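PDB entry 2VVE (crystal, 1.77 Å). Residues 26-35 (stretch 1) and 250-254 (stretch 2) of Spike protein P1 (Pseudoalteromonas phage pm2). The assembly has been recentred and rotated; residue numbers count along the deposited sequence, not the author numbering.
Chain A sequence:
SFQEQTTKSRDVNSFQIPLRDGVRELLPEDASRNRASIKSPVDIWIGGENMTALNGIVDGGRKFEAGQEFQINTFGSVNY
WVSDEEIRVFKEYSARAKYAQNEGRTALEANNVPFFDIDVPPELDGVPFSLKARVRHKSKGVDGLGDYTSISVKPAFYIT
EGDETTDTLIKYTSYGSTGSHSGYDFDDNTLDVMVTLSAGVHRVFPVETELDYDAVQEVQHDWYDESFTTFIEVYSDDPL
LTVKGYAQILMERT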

ATOM      1  N   LEU A  26      20.825 -15.727  12.925  1.00 12.68           N
ATOM      2  CA  LEU A  26      19.670 -16.027  12.087  1.00 11.04           C
ATOM      3  C   LEU A  26      19.971 -17.259  11.238  1.00 15.23           C
ATOM      4  O   LEU A  26      19.145 -18.166  11.128  1.00 15.96           O
ATOM      5  N   LEU A  27      21.151 -17.270  10.628  1.00 16.20           N
ATOM      6  CA  LEU A  27      21.642 -18.415   9.853  1.00 13.16           C
ATOM      7  C   LEU A  27      23.072 -18.754  10.244  1.00 13.52           C
ATOM      8  O   LEU A  27      23.893 -17.844  10.443  1.00 16.09           O
ATOM      9  N   PRO A  28      23.395 -20.063  10.317  1.00 16.24           N
ATOM     10  CA  PRO A  28      24.751 -20.474  10.650  1.00 15.56           C
ATOM     11  C   PRO A  28      25.637 -20.482   9.393  1.00 16.97           C
ATOM     12  O   PRO A  28      25.118 -20.429   8.271  1.00 16.15           O
ATOM     13  N   GLU A  29      26.953 -20.539   9.568  1.00 16.09           N
ATOM     14  CA  GLU A  29      27.825 -20.815   8.426  1.00 20.51           C
ATOM     15  C   GLU A  29      27.487 -22.216   7.920  1.00 22.34           C
ATOM     16  O   GLU A  29      27.461 -23.181   8.688  1.00 20.74           O
ATOM     17  N   ASP A  30      27.213 -22.308   6.625  1.00 16.69           N
ATOM     18  CA  ASP A  30      26.762 -23.554   6.023  1.00 17.13           C
ATOM     19  C   ASP A  30      27.179 -23.533   4.553  1.00 14.30           C
ATOM     20  O   ASP A  30      26.550 -22.862   3.731  1.00 12.87           O
ATOM     21  N   ALA A  31      28.254 -24.266   4.249  1.00 20.28           N
ATOM     22  CA  ALA A  31      28.833 -24.305   2.902  1.00 22.18           C
ATOM     23  C   ALA A  31      27.826 -24.713   1.818  1.00 18.22           C
ATOM     24  O   ALA A  31      28.011 -24.383   0.649  1.00 23.43           O
ATOM     25  N   SER A  32      26.768 -25.423   2.202  1.00 19.44           N
ATOM     26  CA  SER A  32      25.794 -25.894   1.214  1.00 22.48           C
ATOM     27  C   SER A  32      24.815 -24.796   0.788  1.00 21.25           C
ATOM     28  O   SER A  32      24.253 -24.852  -0.316  1.00 18.67           O
ATOM     29  N   ARG A  33      24.645 -23.780   1.638  1.00 12.71           N
ATOM     30  CA  ARG A  33      23.607 -22.769   1.405  1.00 11.62           C
ATOM     31  C   ARG A  33      23.993 -21.737   0.337  1.00 17.73           C
ATOM     32  O   ARG A  33      25.052 -21.116   0.410  1.00 13.72           O
ATOM     33  N   ASN A  34      23.113 -21.557  -0.643  1.00 11.23           N
ATOM     34  CA  ASN A  34      23.309 -20.561  -1.693  1.00 14.49           C
ATOM     35  C   ASN A  34      22.403 -19.345  -1.597  1.00 15.64           C
ATOM     36  O   ASN A  34      22.744 -18.259  -2.087  1.00 13.41           O
ATOM     37  N   ARG A  35      21.227 -19.532  -1.010  1.00 10.70           N
ATOM     38  CA  ARG A  35      20.234 -18.469  -0.984  1.00 10.67           C
ATOM     39  C   ARG A  35      19.224 -18.706   0.129  1.00 11.76           C
ATOM     40  O   ARG A  35      18.864 -19.852   0.425  1.00 13.61           O
ATOM     41  N   LEU A 250      12.711 -19.570   3.263  1.00  8.43           N
ATOM     42  CA  LEU A 250      12.896 -20.516   2.172  1.00 10.30           C
ATOM     43  C   LEU A 250      14.389 -20.527   1.879  1.00 12.97           C
ATOM     44  O   LEU A 250      14.968 -19.491   1.521  1.00 12.48           O
ATOM     45  N   MET A 251      15.010 -21.692   2.061  1.00  8.30           N
ATOM     46  CA  MET A 251      16.438 -21.855   1.862  1.00  8.62           C
ATOM     47  C   MET A 251      16.712 -22.752   0.658  1.00 17.20           C
ATOM     48  O   MET A 251      16.060 -23.788   0.486  1.00 14.33           O
ATOM     49  N   GLU A 252      17.707 -22.369  -0.137  1.00 14.18           N
ATOM     50  CA  GLU A 252      18.182 -23.178  -1.264  1.00  9.92           C
ATOM     51  C   GLU A 252      19.640 -23.586  -1.055  1.00 15.91           C
ATOM     52  O   GLU A 252      20.479 -22.775  -0.669  1.00 13.95           O
ATOM     53  N   ARG A 253      19.913 -24.861  -1.300  1.00 11.44           N
ATOM     54  CA  ARG A 253      21.231 -25.455  -1.058  1.00 18.34           C
ATOM     55  C   ARG A 253      21.650 -26.378  -2.198  1.00 18.21           C
ATOM     56  O   ARG A 253      20.798 -26.933  -2.904  1.00 19.97           O
ATOM     57  N   THR A 254      22.963 -26.556  -2.355  1.00 19.16           N
ATOM     58  CA  THR A 254      23.530 -27.453  -3.363  1.00 22.30           C
ATOM     59  C   THR A 254      23.248 -28.911  -2.987  1.00 38.82           C
ATOM     60  O   THR A 254      23.102 -29.246  -1.808  1.00 51.87           O
TER

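What surrounds Arg35, the residue with the most area covered by the other stretch? It runs out with chi1, chi2 and chi3 all t, on the same face of the sheet as Glu252. The two residues form an antiparallel bridge that puts both side chains on one face; Glu252, with chi1 m and chi2 t, has OE2 at the edge of the guanidinium, near its plane. Arg35 NH2 and Glu252 OE2 lie 3.0 Å apart, a salt bridge whose hydrogen bond is weak, with an N-H...O angle of 134°. Leu250 CD2 approaches Arg35 NH2 at 4.1 Å. The backbone bond of the same pair is straighter: Glu252 N donates to Arg35 O at 2.8 Å and 176°.

What accompanies the bulge between Arg33 and Arg35? The register shifts by one between them, and Glu252 O accepts from Asn34 N at 2.9 Å and, weakly, from Arg35 N at 3.3 Å. Asn34 starts sideways, yet its m rotamer carries the amide nearer the other stretch, where ND2 donates to Thr254 OG1 at 3.0 Å.

Where does Met251 find its apolar neighbours? Its CA-to-CB bond points sideways, but the t, t, m side chain ends closer to stretch 1. Met251 CE sits 3.7 Å from Leu27 CD2 and also 3.7 Å from Arg33 CD. Arg33 can offer this aliphatic portion while its NH1 donates to Pro28 O at 2.7 Å.

What lies against Arg253? Its m side chain shares a face with Arg33, and Arg253 CG comes 3.7 Å from Arg33 CA. Further along, Arg253 CD is 3.3 Å from Ser32 OG, which in its p rotamer donates to Asp30 OD1 at 2.6 Å. Asp30 OD2 stays 4.5 Å from Arg253 NH1, opposite charges too distant for a salt bridge.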

ATOM      1  CB  LEU A  26      19.328 -14.841  11.183  1.00 10.12           C
ATOM      2  CG  LEU A  26      18.092 -15.029  10.308  1.00 12.00           C
ATOM      3  CD1 LEU A  26      16.831 -14.910  11.153  1.00 14.03           C
ATOM      4  CD2 LEU A  26      18.112 -14.026   9.173  1.00 18.93           C
ATOM      5  CB  LEU A  27      21.628 -18.089   8.360  1.00 11.01           C
ATOM      6  CG  LEU A  27      20.288 -17.650   7.773  1.00 14.61           C
ATOM      7  CD1 LEU A  27      20.527 -16.961   6.437  1.00 19.97           C
ATOM      8  CD2 LEU A  27      19.325 -18.832   7.662  1.00 22.04           C
ATOM      9  CB  PRO A  28      24.551 -21.895  11.193  1.00 15.48           C
ATOM     10  CG  PRO A  28      23.381 -22.428  10.402  1.00 16.74           C
ATOM     11  CD  PRO A  28      22.510 -21.221  10.070  1.00 15.47           C
ATOM     12  CB  GLU A  29      29.304 -20.716   8.779  1.00 19.18           C
ATOM     13  CG  GLU A  29      30.223 -20.893   7.549  1.00 22.90           C
ATOM     14  CD  GLU A  29      31.679 -20.587   7.825  1.00 34.96           C
ATOM     15  OE1 GLU A  29      31.970 -19.587   8.518  1.00 41.22           O
ATOM     16  OE2 GLU A  29      32.541 -21.343   7.321  1.00 40.11           O
ATOM     17  CB  ASP A  30      25.240 -23.665   6.199  1.00 17.95           C
ATOM     18  CG  ASP A  30      24.649 -24.897   5.540  1.00 18.62           C
ATOM     19  OD1 ASP A  30      25.369 -25.635   4.831  1.00 21.23           O
ATOM     20  OD2 ASP A  30      23.437 -25.110   5.718  1.00 26.68           O
ATOM     21  CB  ALA A  31      30.046 -25.229   2.870  1.00 23.62           C
ATOM     22  CB  SER A  32      25.071 -27.167   1.687  1.00 25.59           C
ATOM     23  OG  SER A  32      24.310 -26.959   2.873  1.00 28.30           O
ATOM     24  CB  ARG A  33      23.216 -22.072   2.712  1.00 12.99           C
ATOM     25  CG  ARG A  33      21.977 -21.196   2.568  1.00 10.35           C
ATOM     26  CD  ARG A  33      21.658 -20.499   3.895  1.00 13.43           C
ATOM     27  NE  ARG A  33      22.582 -19.388   4.141  1.00 13.96           N
ATOM     28  CZ  ARG A  33      23.459 -19.333   5.139  1.00 11.88           C
ATOM     29  NH1 ARG A  33      23.552 -20.316   6.035  1.00 16.63           N
ATOM     30  NH2 ARG A  33      24.241 -18.275   5.251  1.00 16.65           N
ATOM     31  CB  ASN A  34      23.094 -21.210  -3.059  1.00 14.79           C
ATOM     32  CG  ASN A  34      24.168 -22.187  -3.393  1.00 17.22           C
ATOM     33  OD1 ASN A  34      25.348 -21.978  -3.054  1.00 17.99           O
ATOM     34  ND2 ASN A  34      23.784 -23.285  -4.050  1.00 20.10           N
ATOM     35  CB  ARG A  35      19.541 -18.384  -2.358  1.00 11.85           C
ATOM     36  CG  ARG A  35      18.407 -17.361  -2.433  1.00 15.84           C
ATOM     37  CD  ARG A  35      17.823 -17.273  -3.846  1.00 23.85           C
ATOM     38  NE  ARG A  35      16.821 -16.218  -3.920  1.00 26.71           N
ATOM     39  CZ  ARG A  35      15.504 -16.390  -3.822  1.00 16.06           C
ATOM     40  NH1 ARG A  35      14.720 -15.329  -3.896  1.00 15.70           N
ATOM     41  NH2 ARG A  35      14.969 -17.600  -3.663  1.00 20.95           N
ATOM     42  CB  LEU A 250      12.078 -20.086   0.946  1.00  7.04           C
ATOM     43  CG  LEU A 250      12.268 -21.024  -0.253  1.00 13.87           C
ATOM     44  CD1 LEU A 250      10.940 -21.298  -0.914  1.00 15.78           C
ATOM     45  CD2 LEU A 250      13.286 -20.472  -1.246  1.00 20.52           C
ATOM     46  CB  MET A 251      17.042 -22.508   3.109  1.00 10.96           C
ATOM     47  CG  MET A 251      18.536 -22.629   3.024  1.00 12.51           C
ATOM     48  SD  MET A 251      19.210 -23.287   4.552  1.00 20.79           S
ATOM     49  CE  MET A 251      18.813 -21.986   5.707  1.00 21.46           C
ATOM     50  CB  GLU A 252      18.030 -22.423  -2.580  1.00 11.35           C
ATOM     51  CG  GLU A 252      16.641 -21.763  -2.718  1.00 10.01           C
ATOM     52  CD  GLU A 252      16.494 -20.936  -3.983  1.00 18.63           C
ATOM     53  OE1 GLU A 252      17.503 -20.698  -4.668  1.00 27.48           O
ATOM     54  OE2 GLU A 252      15.358 -20.548  -4.291  1.00 24.82           O
ATOM     55  CB  ARG A 253      21.225 -26.252   0.252  1.00 22.93           C
ATOM     56  CG  ARG A 253      21.084 -25.406   1.522  1.00 31.82           C
ATOM     57  CD  ARG A 253      21.034 -26.279   2.762  1.00 33.32           C
ATOM     58  NE  ARG A 253      19.837 -27.110   2.771  1.00 54.71           N
ATOM     59  CZ  ARG A 253      19.599 -28.084   3.641  1.00 64.15           C
ATOM     60  NH1 ARG A 253      20.483 -28.371   4.590  1.00 64.41           N
ATOM     61  NH2 ARG A 253      18.472 -28.775   3.550  1.00 64.54           N
ATOM     62  CB  THR A 254      25.055 -27.222  -3.521  1.00 27.12           C
ATOM     63  OG1 THR A 254      25.291 -25.872  -3.935  1.00 39.57           O
ATOM     64  CG2 THR A 254      25.677 -28.177  -4.561  1.00 19.96           C
TER